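Local atomic coordinates of calcium-dependent protein kinase, putative (Plasmodium falciparum, PDB entry 3MSE), a protein that probably phosphorylates serine and threonine residues of other proteins in response to calcium, which its C-terminal EF-hand domain binds. Residues I34-F45 / I90-Y100. Residues are numbered along the deposited sequence; the frame is centred on the assembly and turned at random.
Sequences INNHIKYINELF and ITYTEFMAGCY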
# COMPACT_ATOMS: atom_id res chain seq x y z
N ILE A 34 -1.28 6.21 -3.02
CA ILE A 34 0.01 5.61 -2.77
C ILE A 34 0.82 5.43 -4.05
O ILE A 34 1.98 5.84 -4.13
CB ILE A 34 -0.17 4.27 -2.01
CG1 ILE A 34 -0.64 4.56 -0.58
CG2 ILE A 34 1.12 3.45 -2.04
CD1 ILE A 34 -1.14 3.36 0.20
N ASN A 35 0.18 4.86 -5.07
CA ASN A 35 0.80 4.58 -6.36
C ASN A 35 1.22 5.84 -7.12
O ASN A 35 2.15 5.81 -7.92
CB ASN A 35 -0.15 3.73 -7.22
CG ASN A 35 0.30 3.60 -8.67
OD1 ASN A 35 -0.25 4.22 -9.57
ND2 ASN A 35 1.33 2.80 -8.89
N ASN A 36 0.50 6.94 -6.90
CA ASN A 36 0.89 8.23 -7.49
C ASN A 36 2.20 8.73 -6.89
O ASN A 36 3.08 9.15 -7.64
CB ASN A 36 -0.21 9.28 -7.34
CG ASN A 36 -1.41 9.00 -8.22
OD1 ASN A 36 -1.27 8.59 -9.38
ND2 ASN A 36 -2.61 9.23 -7.68
N HIS A 37 2.31 8.67 -5.56
CA HIS A 37 3.56 9.00 -4.86
C HIS A 37 4.71 8.15 -5.40
O HIS A 37 5.77 8.68 -5.76
CB HIS A 37 3.44 8.79 -3.34
CG HIS A 37 2.51 9.76 -2.66
ND1 HIS A 37 2.56 11.12 -2.85
CD2 HIS A 37 1.53 9.55 -1.74
CE1 HIS A 37 1.63 11.71 -2.12
NE2 HIS A 37 0.99 10.77 -1.43
N ILE A 38 4.50 6.83 -5.49
CA ILE A 38 5.52 5.93 -6.01
C ILE A 38 5.90 6.25 -7.45
O ILE A 38 7.08 6.16 -7.83
CB ILE A 38 5.12 4.45 -5.87
CG1 ILE A 38 4.96 4.08 -4.40
CG2 ILE A 38 6.15 3.54 -6.54
CD1 ILE A 38 4.40 2.70 -4.18
N LYS A 39 4.92 6.64 -8.26
CA LYS A 39 5.17 7.03 -9.64
C LYS A 39 6.13 8.24 -9.70
O LYS A 39 7.07 8.25 -10.49
CB LYS A 39 3.86 7.34 -10.36
CG LYS A 39 3.95 7.34 -11.89
CD LYS A 39 2.55 7.38 -12.55
CE LYS A 39 1.70 6.15 -12.20
NZ LYS A 39 2.21 4.86 -12.80
N TYR A 40 5.88 9.25 -8.86
CA TYR A 40 6.77 10.41 -8.79
C TYR A 40 8.19 9.97 -8.45
O TYR A 40 9.14 10.31 -9.15
CB TYR A 40 6.27 11.49 -7.81
CG TYR A 40 7.19 12.69 -7.76
CD1 TYR A 40 7.14 13.68 -8.76
CD2 TYR A 40 8.15 12.83 -6.75
CE1 TYR A 40 8.00 14.78 -8.73
CE2 TYR A 40 9.01 13.92 -6.72
CZ TYR A 40 8.94 14.89 -7.71
OH TYR A 40 9.79 15.96 -7.66
N ILE A 41 8.32 9.16 -7.39
CA ILE A 41 9.62 8.62 -7.00
C ILE A 41 10.26 7.85 -8.15
O ILE A 41 11.48 7.92 -8.37
CB ILE A 41 9.54 7.79 -5.68
CG1 ILE A 41 9.16 8.68 -4.50
CG2 ILE A 41 10.85 7.07 -5.39
CD1 ILE A 41 8.64 7.93 -3.27
N ASN A 42 9.43 7.14 -8.91
CA ASN A 42 9.88 6.37 -10.08
C ASN A 42 10.46 7.27 -11.16
O ASN A 42 11.49 6.96 -11.76
CB ASN A 42 8.72 5.58 -10.71
CG ASN A 42 8.39 4.29 -9.96
OD1 ASN A 42 9.10 3.89 -9.04
ND2 ASN A 42 7.31 3.63 -10.37
N GLU A 43 9.78 8.39 -11.41
CA GLU A 43 10.24 9.35 -12.40
C GLU A 43 11.49 10.08 -11.91
O GLU A 43 12.39 10.37 -12.70
CB GLU A 43 9.12 10.33 -12.77
CG GLU A 43 8.26 9.84 -13.95
CD GLU A 43 9.01 9.88 -15.29
OE1 GLU A 43 9.15 10.98 -15.87
OE2 GLU A 43 9.45 8.81 -15.75
N LEU A 44 11.55 10.34 -10.61
CA LEU A 44 12.73 10.94 -10.01
C LEU A 44 13.94 10.03 -10.18
O LEU A 44 15.00 10.46 -10.63
CB LEU A 44 12.48 11.24 -8.54
CG LEU A 44 13.47 12.17 -7.83
CD1 LEU A 44 13.46 13.57 -8.47
CD2 LEU A 44 13.13 12.24 -6.34
N PHE A 45 13.76 8.76 -9.83
CA PHE A 45 14.82 7.76 -9.98
C PHE A 45 15.36 7.70 -11.41
O PHE A 45 16.56 7.64 -11.62
CB PHE A 45 14.30 6.37 -9.54
CG PHE A 45 15.33 5.29 -9.61
CD1 PHE A 45 16.12 4.99 -8.51
CD2 PHE A 45 15.50 4.55 -10.78
CE1 PHE A 45 17.08 3.99 -8.56
CE2 PHE A 45 16.47 3.54 -10.84
CZ PHE A 45 17.26 3.27 -9.72
N ILE A 90 23.16 2.64 -5.04
CA ILE A 90 21.93 2.66 -4.28
C ILE A 90 20.81 2.15 -5.14
O ILE A 90 20.60 2.62 -6.27
CB ILE A 90 21.63 4.09 -3.77
CG1 ILE A 90 22.60 4.44 -2.63
CG2 ILE A 90 20.18 4.21 -3.30
CD1 ILE A 90 23.07 5.85 -2.65
N THR A 91 20.08 1.17 -4.62
CA THR A 91 19.03 0.53 -5.41
C THR A 91 17.77 1.36 -5.44
O THR A 91 17.58 2.27 -4.61
CB THR A 91 18.65 -0.88 -4.89
OG1 THR A 91 18.03 -0.75 -3.61
CG2 THR A 91 19.88 -1.80 -4.79
N TYR A 92 16.89 1.01 -6.37
CA TYR A 92 15.56 1.57 -6.44
C TYR A 92 14.81 1.49 -5.11
O TYR A 92 14.20 2.48 -4.65
CB TYR A 92 14.74 0.87 -7.52
CG TYR A 92 13.29 1.24 -7.44
CD1 TYR A 92 12.84 2.48 -7.90
CD2 TYR A 92 12.37 0.38 -6.84
CE1 TYR A 92 11.51 2.84 -7.79
CE2 TYR A 92 11.02 0.73 -6.73
CZ TYR A 92 10.61 1.96 -7.21
OH TYR A 92 9.29 2.31 -7.11
N THR A 93 14.84 0.31 -4.51
CA THR A 93 14.18 0.08 -3.23
C THR A 93 14.77 0.97 -2.11
O THR A 93 14.04 1.51 -1.31
CB THR A 93 14.22 -1.43 -2.84
OG1 THR A 93 13.47 -2.14 -3.83
CG2 THR A 93 13.59 -1.67 -1.48
N GLU A 94 16.08 1.07 -2.07
CA GLU A 94 16.76 1.90 -1.07
C GLU A 94 16.50 3.41 -1.23
O GLU A 94 16.36 4.13 -0.22
CB GLU A 94 18.25 1.60 -1.06
CG GLU A 94 18.53 0.12 -0.67
CD GLU A 94 19.93 -0.36 -1.06
OE1 GLU A 94 20.23 -1.54 -0.76
OE2 GLU A 94 20.72 0.43 -1.63
N PHE A 95 16.39 3.85 -2.47
CA PHE A 95 16.12 5.24 -2.81
C PHE A 95 14.71 5.56 -2.37
O PHE A 95 14.44 6.57 -1.74
CB PHE A 95 16.24 5.47 -4.33
CG PHE A 95 15.98 6.90 -4.77
CD1 PHE A 95 14.86 7.22 -5.53
CD2 PHE A 95 16.88 7.93 -4.43
CE1 PHE A 95 14.64 8.54 -5.96
CE2 PHE A 95 16.66 9.26 -4.85
CZ PHE A 95 15.56 9.56 -5.61
N MET A 96 13.81 4.65 -2.69
CA MET A 96 12.42 4.87 -2.43
C MET A 96 12.08 4.82 -0.93
O MET A 96 11.19 5.54 -0.46
CB MET A 96 11.63 3.90 -3.32
CG MET A 96 10.82 2.93 -2.61
SD MET A 96 9.25 3.73 -2.71
CE MET A 96 8.55 3.00 -1.24
N ALA A 97 12.82 4.00 -0.18
CA ALA A 97 12.70 3.98 1.27
C ALA A 97 12.95 5.36 1.91
O ALA A 97 12.30 5.73 2.87
CB ALA A 97 13.66 2.96 1.85
N GLY A 98 13.90 6.12 1.37
CA GLY A 98 14.24 7.42 1.92
C GLY A 98 13.38 8.56 1.40
O GLY A 98 13.37 9.63 2.01
N CYS A 99 12.67 8.32 0.29
CA CYS A 99 11.86 9.34 -0.38
C CYS A 99 10.40 9.30 0.02
O CYS A 99 9.69 10.31 -0.13
CB CYS A 99 11.92 9.23 -1.90
SG CYS A 99 13.50 9.63 -2.63
N TYR A 100 9.94 8.15 0.51
CA TYR A 100 8.51 7.95 0.76
C TYR A 100 8.11 8.44 2.14
O TYR A 100 8.81 8.20 3.11
CB TYR A 100 8.14 6.46 0.60
CG TYR A 100 6.66 6.18 0.66
CD1 TYR A 100 5.84 6.37 -0.46
CD2 TYR A 100 6.08 5.70 1.83
CE1 TYR A 100 4.45 6.10 -0.39
CE2 TYR A 100 4.71 5.43 1.90
CZ TYR A 100 3.91 5.63 0.80
OH TYR A 100 2.56 5.37 0.89
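Asn42 OD1 accepts a hydrogen bond from Tyr92 OH at 2.5 Å, in the plane of the amide carbonyl and with a C=O...O angle of 146°. The bond joins the first and last helices of an EF-hand pair: helix 18-48, which leads into the calcium loop containing Asp49, and helix 92-99, which follows the short strand 89-90. The axis of residues 34-45 passes that of helix 92-99 at 10.4 Å, with 123° between their N-to-C directions. Tyr92 reaches across because its CG is anti to the backbone N, and its hydroxyl also touches Ile38 CG2, 3.4 Å away. Nearer its root, the edge of the same ring points at the face of Phe45 in a T-shaped stack, centroids 5.6 Å apart and planes at 83°. Phe45 is thus held from two directions, with Tyr92 over one face and Phe95 CD1 at its edge, 3.9 Å from Phe45 CD1. Phe45 and Phe95 both also pack on Leu56 of strand 56-57, and the Phe45 side chain lies close to that of the calcium ligand Asp49. Leu44 CD2 meets the Phe95 edge at CZ. In the middle, Ile41 splits its branches: CG2 packs on Met96 CB, while CD1 lies 3.8 Å from Cys99 CB and also approaches Tyr100. Thr91 and Glu94 form a capping box at the start of helix 92-99, Glu94 N donating to Thr91 OG1 and Thr91 N to Glu94 OE2. At the other end Tyr100, whose ring also stacks edge-to-face with Trp102, extends back along helix 18-48, passing His37 CB and bringing its OH to 3.6 Å from Ile34 CG1.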